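Local coordinates for putative heme binding protein (Tannerella forsythia, PDB 6EU8), which probably binds heme as a member of the HmuY-like family, with heme-binding properties that differ from those of Porphyromonas gingivalis HmuY, and is modelled here without heme, at residues E84-T88 with N137-K141; T91-V96 with K157-V161; Y169-T175 with S188-Q194. One frame throughout, in Å; residues are numbered along the deposited sequence. Where two conformers were deposited one is given.

In the fold
All three contacts meet on one antiparallel sheet and are partly buried. Contact 3 is the hairpin pairing of strands 169-178 and 184-194, held by backbone hydrogen bonds, with a buried aromatic and aliphatic face and a mixed face of K171, K173, N190 and E192, Y169 and Q194 packing at one end. Contacts 1 and 2 lay loops on the sheet: 137-141 packs on strand 84-87 without hydrogen bonds, with A85, N137 and L140 buried, while 91-96 packs on 157-161 through valines, the F93 ring edge and one threonine hydroxyl. Contact 2 is the most peripheral, its T91/K157 end exposed. I86 O receives V161 N between contacts 1 and 2; F160 O receives I172 N between contacts 2 and 3.

Contact 1 (E84-T88 with N137-K141); sequences EAIAT and NPVLK
V139 lays its two methyls on the backbone of strand 84-87, both from the same side. CG1, anti to the backbone N (chi1 168°), rests at the I86-A87 peptide, 3.5 Å from A87 N, while CG2 lies 3.7 Å from A85 O. The valine therefore meets mostly main chain, and its CG1 touches the CB atoms of A85 and A87 more loosely. From the strand, the A85 methyl points into the loop and is received by two groups: L140, whose CG stands 4.0 Å from A85 CB, and N137, with OD1 at 3.8 Å from the same methyl. Residues 137-141 form the turn after strand 127-136, running into a 3-10 segment at L140-K141, and cover the face of strand 84-87 on which A85 points. N137 OD1 accepts L140 N, three residues on, at 3.0 Å, on a lone pair and nearly straight (166°), which makes an Asx motif; V139 N is a weak second donor. ND2 is tied to D107 OD1 and K105 O, fixing both ends of the amide. With no hydrogen bond across, the attachment rests on shape and apolar contact, consistent with N137 holding the loop in the shape that presents V139 and L140.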
# COMPACT_ATOMS: atom_id res chain seq x y z
N GLU A 84 -5.17 -1.05 -11.25
CA GLU A 84 -5.84 0.26 -11.27
C GLU A 84 -7.02 0.26 -10.30
O GLU A 84 -7.61 -0.80 -10.04
CB GLU A 84 -6.22 0.66 -12.71
CG GLU A 84 -7.13 -0.34 -13.43
CD GLU A 84 -7.38 -0.00 -14.91
OE1 GLU A 84 -6.83 0.98 -15.43
OE2 GLU A 84 -8.17 -0.73 -15.53
N ALA A 85 -7.32 1.45 -9.75
CA ALA A 85 -8.31 1.57 -8.66
C ALA A 85 -9.27 2.76 -8.79
O ALA A 85 -8.93 3.76 -9.41
CB ALA A 85 -7.56 1.68 -7.32
N ILE A 86 -10.45 2.59 -8.19
CA ILE A 86 -11.42 3.66 -7.88
C ILE A 86 -11.88 3.60 -6.44
O ILE A 86 -11.84 2.55 -5.80
CB ILE A 86 -12.73 3.62 -8.75
CG1 ILE A 86 -13.52 2.31 -8.53
CG2 ILE A 86 -12.41 3.83 -10.19
CD1 ILE A 86 -14.87 2.29 -9.23
N ALA A 87 -12.29 4.77 -5.92
CA ALA A 87 -13.03 4.86 -4.68
C ALA A 87 -14.50 5.03 -5.03
O ALA A 87 -14.89 6.04 -5.62
CB ALA A 87 -12.57 6.04 -3.83
N THR A 88 -15.29 4.05 -4.63
CA THR A 88 -16.74 4.12 -4.79
C THR A 88 -17.34 5.01 -3.72
O THR A 88 -16.69 5.32 -2.71
CB THR A 88 -17.44 2.74 -4.73
OG1 THR A 88 -17.58 2.27 -3.38
CG2 THR A 88 -16.76 1.67 -5.60
N ASN A 137 -0.24 4.13 -5.47
CA ASN A 137 -1.52 4.38 -6.15
C ASN A 137 -2.19 5.62 -5.56
O ASN A 137 -2.41 5.67 -4.34
CB ASN A 137 -2.45 3.18 -6.03
CG ASN A 137 -3.65 3.32 -6.95
OD1 ASN A 137 -4.64 3.93 -6.60
ND2 ASN A 137 -3.49 2.83 -8.16
N PRO A 138 -2.50 6.64 -6.41
CA PRO A 138 -3.03 7.91 -5.89
C PRO A 138 -4.49 7.84 -5.41
O PRO A 138 -4.91 8.72 -4.66
CB PRO A 138 -2.88 8.85 -7.09
CG PRO A 138 -2.99 7.95 -8.26
CD PRO A 138 -2.33 6.68 -7.87
N VAL A 139 -5.26 6.84 -5.86
CA VAL A 139 -6.61 6.59 -5.36
C VAL A 139 -6.54 5.86 -4.00
O VAL A 139 -7.12 6.32 -3.01
CB VAL A 139 -7.50 5.83 -6.40
CG1 VAL A 139 -8.80 5.32 -5.76
CG2 VAL A 139 -7.78 6.73 -7.61
N LEU A 140 -5.79 4.77 -3.92
CA LEU A 140 -5.72 4.02 -2.67
C LEU A 140 -5.11 4.84 -1.54
O LEU A 140 -5.44 4.60 -0.40
CB LEU A 140 -5.01 2.68 -2.86
CG LEU A 140 -5.75 1.71 -3.80
CD1 LEU A 140 -4.86 0.52 -4.16
CD2 LEU A 140 -7.07 1.28 -3.22
N LYS A 141 -4.29 5.84 -1.86
CA LYS A 141 -3.67 6.72 -0.82
C LYS A 141 -4.74 7.41 0.01
O LYS A 141 -4.53 7.69 1.21
CB LYS A 141 -2.80 7.77 -1.50
CG LYS A 141 -1.93 8.64 -0.57
CD LYS A 141 -1.29 9.79 -1.36
CE LYS A 141 -0.79 10.91 -0.46
NZ LYS A 141 0.59 10.63 0.02

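Contact 2 (T91-V96 with K157-V161); sequences TEFSKV and KSVFV
V159 turns CG1 away from its own N (chi1 176°), which brings that methyl to F93 and V96, while CG2 lies against the backbone between T91 and E92, 3.7 Å from T91 C. V96 has nearly the same torsion (chi1 179°), which splits its methyls between two partners: CG2 passes V159 CG1 at 4.0 Å, the two side chains running in opposite directions, and CG1 meets V161 CG2 tip to tip at 3.9 Å. The F93 ring comes in obliquely, its edge rather than its face turned to V159, with CD1 3.9 Å from V159 CG1. The 3-10 turn 93-95, in which V96 N bonds to F93 O, brings F93 and V96 together on V159. At the exposed end the chemistry changes. T91 OG1 donates to K157 O at 2.9 Å, approaching 27° off the carbonyl plane, in one of the two T91 conformers, so this bond is less certain. The loop is thus held to the sheet by valine packing and by main-chain carbonyls bonded to lysines of strand 169-178: T91 O and K157 O to K173 NZ at the exposed end, V96 O to K171 NZ beside the valines. The lysines' positive charge would be expected to polarise those C=O bonds.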
# COMPACT_ATOMS: atom_id res chain seq x y z
N THR A 91 -20.45 2.25 1.14
CA THR A 91 -19.86 1.86 2.42
C THR A 91 -20.02 0.36 2.71
O THR A 91 -19.44 -0.14 3.66
CB THR A 91 -20.42 2.72 3.58
OG1 THR A 91 -19.43 2.87 4.60
CG2 THR A 91 -21.69 2.12 4.21
N GLU A 92 -20.79 -0.36 1.88
CA GLU A 92 -21.06 -1.79 2.10
C GLU A 92 -20.80 -2.58 0.81
O GLU A 92 -21.17 -2.15 -0.27
CB GLU A 92 -22.52 -2.00 2.53
CG GLU A 92 -22.84 -1.45 3.91
CD GLU A 92 -24.33 -1.42 4.23
OE1 GLU A 92 -25.17 -1.66 3.32
OE2 GLU A 92 -24.68 -1.13 5.41
N PHE A 93 -20.18 -3.75 0.95
CA PHE A 93 -19.83 -4.57 -0.23
C PHE A 93 -21.06 -4.97 -1.04
O PHE A 93 -21.01 -4.96 -2.27
CB PHE A 93 -19.12 -5.86 0.16
CG PHE A 93 -17.74 -5.68 0.77
CD1 PHE A 93 -16.81 -4.80 0.22
CD2 PHE A 93 -17.36 -6.46 1.85
CE1 PHE A 93 -15.53 -4.69 0.78
CE2 PHE A 93 -16.10 -6.36 2.41
CZ PHE A 93 -15.18 -5.46 1.87
N SER A 94 -22.16 -5.29 -0.37
CA SER A 94 -23.40 -5.71 -1.08
C SER A 94 -23.99 -4.64 -2.01
O SER A 94 -24.78 -4.95 -2.91
CB SER A 94 -24.46 -6.23 -0.09
OG SER A 94 -24.82 -5.26 0.87
N LYS A 95 -23.61 -3.37 -1.81
CA LYS A 95 -24.05 -2.26 -2.67
C LYS A 95 -23.17 -2.00 -3.90
O LYS A 95 -23.50 -1.16 -4.73
CB LYS A 95 -24.11 -0.97 -1.85
CG LYS A 95 -24.99 -1.04 -0.61
CD LYS A 95 -26.45 -0.83 -0.94
CE LYS A 95 -27.31 -0.80 0.31
NZ LYS A 95 -28.41 0.17 0.17
N VAL A 96 -22.02 -2.67 -3.99
CA VAL A 96 -21.13 -2.58 -5.15
C VAL A 96 -21.45 -3.82 -5.98
O VAL A 96 -21.09 -4.92 -5.59
CB VAL A 96 -19.65 -2.55 -4.71
CG1 VAL A 96 -18.72 -2.48 -5.90
CG2 VAL A 96 -19.41 -1.38 -3.75
N LYS A 157 -14.40 5.82 4.97
CA LYS A 157 -15.42 4.75 5.06
C LYS A 157 -15.78 4.17 3.68
O LYS A 157 -16.70 3.33 3.61
CB LYS A 157 -16.67 5.31 5.74
CG LYS A 157 -16.46 5.81 7.15
CD LYS A 157 -16.15 4.65 8.06
CE LYS A 157 -16.70 4.79 9.48
NZ LYS A 157 -15.77 5.52 10.37
N SER A 158 -15.09 4.60 2.61
CA SER A 158 -15.39 4.14 1.24
C SER A 158 -14.93 2.70 0.97
O SER A 158 -13.89 2.24 1.45
CB SER A 158 -14.77 5.06 0.20
OG SER A 158 -15.17 6.42 0.38
N VAL A 159 -15.75 1.99 0.18
CA VAL A 159 -15.31 0.73 -0.47
C VAL A 159 -14.52 1.10 -1.73
O VAL A 159 -15.02 1.83 -2.60
CB VAL A 159 -16.52 -0.17 -0.86
CG1 VAL A 159 -16.08 -1.42 -1.62
CG2 VAL A 159 -17.25 -0.63 0.40
N PHE A 160 -13.28 0.61 -1.81
CA PHE A 160 -12.44 0.70 -3.01
C PHE A 160 -12.62 -0.53 -3.90
O PHE A 160 -12.90 -1.62 -3.41
CB PHE A 160 -10.93 0.88 -2.65
CG PHE A 160 -10.63 2.15 -1.90
CD1 PHE A 160 -10.76 2.20 -0.52
CD2 PHE A 160 -10.20 3.27 -2.56
CE1 PHE A 160 -10.52 3.39 0.21
CE2 PHE A 160 -9.93 4.46 -1.85
CZ PHE A 160 -10.09 4.51 -0.46
N VAL A 161 -12.49 -0.32 -5.20
CA VAL A 161 -12.42 -1.45 -6.14
C VAL A 161 -11.09 -1.36 -6.90
O VAL A 161 -10.76 -0.32 -7.46
CB VAL A 161 -13.62 -1.50 -7.10
CG1 VAL A 161 -13.47 -2.73 -8.01
CG2 VAL A 161 -14.95 -1.58 -6.31

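Contact 3 (Y169-T175 with S188-Q194); sequences YAKIKFT and SFNYEFQ
On the buried face of this hairpin, F174 and F189 sit side by side at a non-hydrogen-bonded pair, with F174 CD2 3.8 Å from F189 CB and the ring planes turned 58° apart. F189 CG is held between its backbone N and carbonyl carbon (chi1 49°); the far end of the ring leads away, but CB and the near ring carbons CD1 and CD2 still touch F174 and I172. I172 CG1 packs against Y191 CB, and A170 CB reaches the edge of the F193 ring. The other face is looser and wetter. K171 NZ and E192 OE1 are 3.8 Å apart, a long salt bridge, and a water joins them, while K171 NZ also bonds to V96 O. A second water donates to both T175 OG1 and N190 OD1; N190 OD1 also bonds to S14 OG of strand 11-18. At the opposite end, past K171-E192, this face is closer packed: Q194 CB lies over one face of the Y169 ring, 3.8 Å from its centroid, as a CH-pi contact. There Y169 N to Q194 O is weak at 3.4 Å. Strand 184-194 pairs on its other edge with 11-18, and strand 169-178 with 160-163; beyond the buried face F174 meets W143 and F193 meets H70.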
# COMPACT_ATOMS: atom_id res chain seq x y z
N TYR A 169 -10.41 -8.94 -9.77
CA TYR A 169 -10.68 -7.67 -9.07
C TYR A 169 -11.10 -7.91 -7.63
O TYR A 169 -11.52 -9.00 -7.27
CB TYR A 169 -11.72 -6.83 -9.82
CG TYR A 169 -13.08 -7.47 -9.95
CD1 TYR A 169 -13.39 -8.29 -11.04
CD2 TYR A 169 -14.09 -7.21 -9.01
CE1 TYR A 169 -14.66 -8.86 -11.17
CE2 TYR A 169 -15.35 -7.79 -9.13
CZ TYR A 169 -15.63 -8.60 -10.21
OH TYR A 169 -16.88 -9.18 -10.35
N ALA A 170 -10.90 -6.89 -6.79
CA ALA A 170 -11.36 -6.94 -5.39
C ALA A 170 -12.07 -5.67 -4.98
O ALA A 170 -11.75 -4.56 -5.45
CB ALA A 170 -10.20 -7.19 -4.46
N LYS A 171 -13.05 -5.87 -4.10
CA LYS A 171 -13.63 -4.82 -3.26
C LYS A 171 -12.88 -4.84 -1.95
O LYS A 171 -12.73 -5.89 -1.32
CB LYS A 171 -15.11 -5.12 -2.99
CG LYS A 171 -15.96 -5.32 -4.24
CD LYS A 171 -17.36 -5.76 -3.83
CE LYS A 171 -18.05 -6.59 -4.88
NZ LYS A 171 -19.36 -7.05 -4.31
N ILE A 172 -12.40 -3.66 -1.51
CA ILE A 172 -11.59 -3.55 -0.29
C ILE A 172 -12.13 -2.44 0.63
O ILE A 172 -12.41 -1.34 0.15
CB ILE A 172 -10.11 -3.24 -0.65
CG1 ILE A 172 -9.50 -4.30 -1.61
CG2 ILE A 172 -9.29 -3.13 0.63
CD1 ILE A 172 -8.08 -4.01 -2.09
N LYS A 173 -12.33 -2.77 1.91
CA LYS A 173 -12.69 -1.78 2.93
C LYS A 173 -11.65 -1.85 4.04
O LYS A 173 -11.51 -2.87 4.72
CB LYS A 173 -14.10 -2.05 3.50
CG LYS A 173 -14.55 -0.98 4.50
CD LYS A 173 -16.02 -0.63 4.37
CE LYS A 173 -16.52 0.14 5.60
NZ LYS A 173 -17.50 1.21 5.25
N PHE A 174 -10.91 -0.75 4.24
CA PHE A 174 -9.90 -0.68 5.30
C PHE A 174 -10.61 -0.43 6.62
O PHE A 174 -11.58 0.32 6.66
CB PHE A 174 -8.85 0.41 5.03
CG PHE A 174 -7.98 0.12 3.83
CD1 PHE A 174 -8.38 0.51 2.56
CD2 PHE A 174 -6.76 -0.56 3.97
CE1 PHE A 174 -7.62 0.23 1.44
CE2 PHE A 174 -6.00 -0.85 2.84
CZ PHE A 174 -6.42 -0.43 1.59
N THR A 175 -10.17 -1.14 7.66
CA THR A 175 -10.83 -1.07 8.97
C THR A 175 -9.97 -0.48 10.08
O THR A 175 -10.53 0.09 11.03
CB THR A 175 -11.34 -2.46 9.42
OG1 THR A 175 -10.26 -3.38 9.59
CG2 THR A 175 -12.36 -3.00 8.43
N SER A 188 -5.19 -3.04 8.70
CA SER A 188 -6.23 -4.12 8.58
C SER A 188 -7.29 -3.76 7.55
O SER A 188 -7.68 -2.60 7.45
CB SER A 188 -6.89 -4.42 9.94
OG SER A 188 -5.96 -4.90 10.88
N PHE A 189 -7.75 -4.76 6.76
CA PHE A 189 -8.82 -4.56 5.81
C PHE A 189 -9.61 -5.84 5.60
O PHE A 189 -9.07 -6.94 5.79
CB PHE A 189 -8.26 -4.07 4.44
CG PHE A 189 -7.10 -4.88 3.92
CD1 PHE A 189 -5.81 -4.63 4.32
CD2 PHE A 189 -7.32 -5.93 3.01
CE1 PHE A 189 -4.74 -5.41 3.86
CE2 PHE A 189 -6.26 -6.70 2.54
CZ PHE A 189 -4.97 -6.44 2.95
N ASN A 190 -10.87 -5.66 5.24
CA ASN A 190 -11.73 -6.75 4.76
C ASN A 190 -11.76 -6.66 3.25
O ASN A 190 -11.66 -5.57 2.68
CB ASN A 190 -13.15 -6.58 5.34
CG ASN A 190 -13.18 -6.65 6.86
OD1 ASN A 190 -12.31 -7.24 7.49
ND2 ASN A 190 -14.22 -6.05 7.44
N TYR A 191 -11.86 -7.80 2.55
CA TYR A 191 -12.01 -7.77 1.10
C TYR A 191 -12.88 -8.90 0.51
O TYR A 191 -13.08 -9.91 1.16
CB TYR A 191 -10.62 -7.76 0.40
CG TYR A 191 -9.81 -9.00 0.58
CD1 TYR A 191 -8.96 -9.17 1.66
CD2 TYR A 191 -9.87 -10.03 -0.37
CE1 TYR A 191 -8.18 -10.31 1.80
CE2 TYR A 191 -9.12 -11.16 -0.22
CZ TYR A 191 -8.27 -11.30 0.84
OH TYR A 191 -7.52 -12.44 0.96
N GLU A 192 -13.35 -8.68 -0.70
CA GLU A 192 -14.04 -9.71 -1.52
C GLU A 192 -13.35 -9.74 -2.90
O GLU A 192 -13.48 -8.80 -3.68
CB GLU A 192 -15.55 -9.41 -1.61
CG GLU A 192 -16.23 -9.33 -0.25
CD GLU A 192 -17.76 -9.35 -0.29
OE1 GLU A 192 -18.35 -9.16 -1.37
OE2 GLU A 192 -18.37 -9.54 0.80
N PHE A 193 -12.61 -10.81 -3.17
CA PHE A 193 -11.78 -10.97 -4.39
C PHE A 193 -12.49 -11.93 -5.37
O PHE A 193 -12.84 -13.02 -4.95
CB PHE A 193 -10.42 -11.56 -4.01
CG PHE A 193 -9.50 -11.84 -5.17
CD1 PHE A 193 -8.64 -10.87 -5.67
CD2 PHE A 193 -9.46 -13.11 -5.73
CE1 PHE A 193 -7.78 -11.14 -6.73
CE2 PHE A 193 -8.60 -13.38 -6.78
CZ PHE A 193 -7.77 -12.40 -7.29
N GLN A 194 -12.65 -11.50 -6.62
CA GLN A 194 -13.19 -12.35 -7.71
C GLN A 194 -12.04 -12.92 -8.59
O GLN A 194 -11.53 -12.17 -9.42
CB GLN A 194 -14.16 -11.53 -8.55
CG GLN A 194 -14.78 -12.31 -9.72
CD GLN A 194 -15.47 -13.59 -9.27
OE1 GLN A 194 -16.50 -13.54 -8.60
NE2 GLN A 194 -14.89 -14.75 -9.61
O HOH W 1 -18.42 -9.61 -3.86
O HOH W 2 -10.45 -6.04 9.06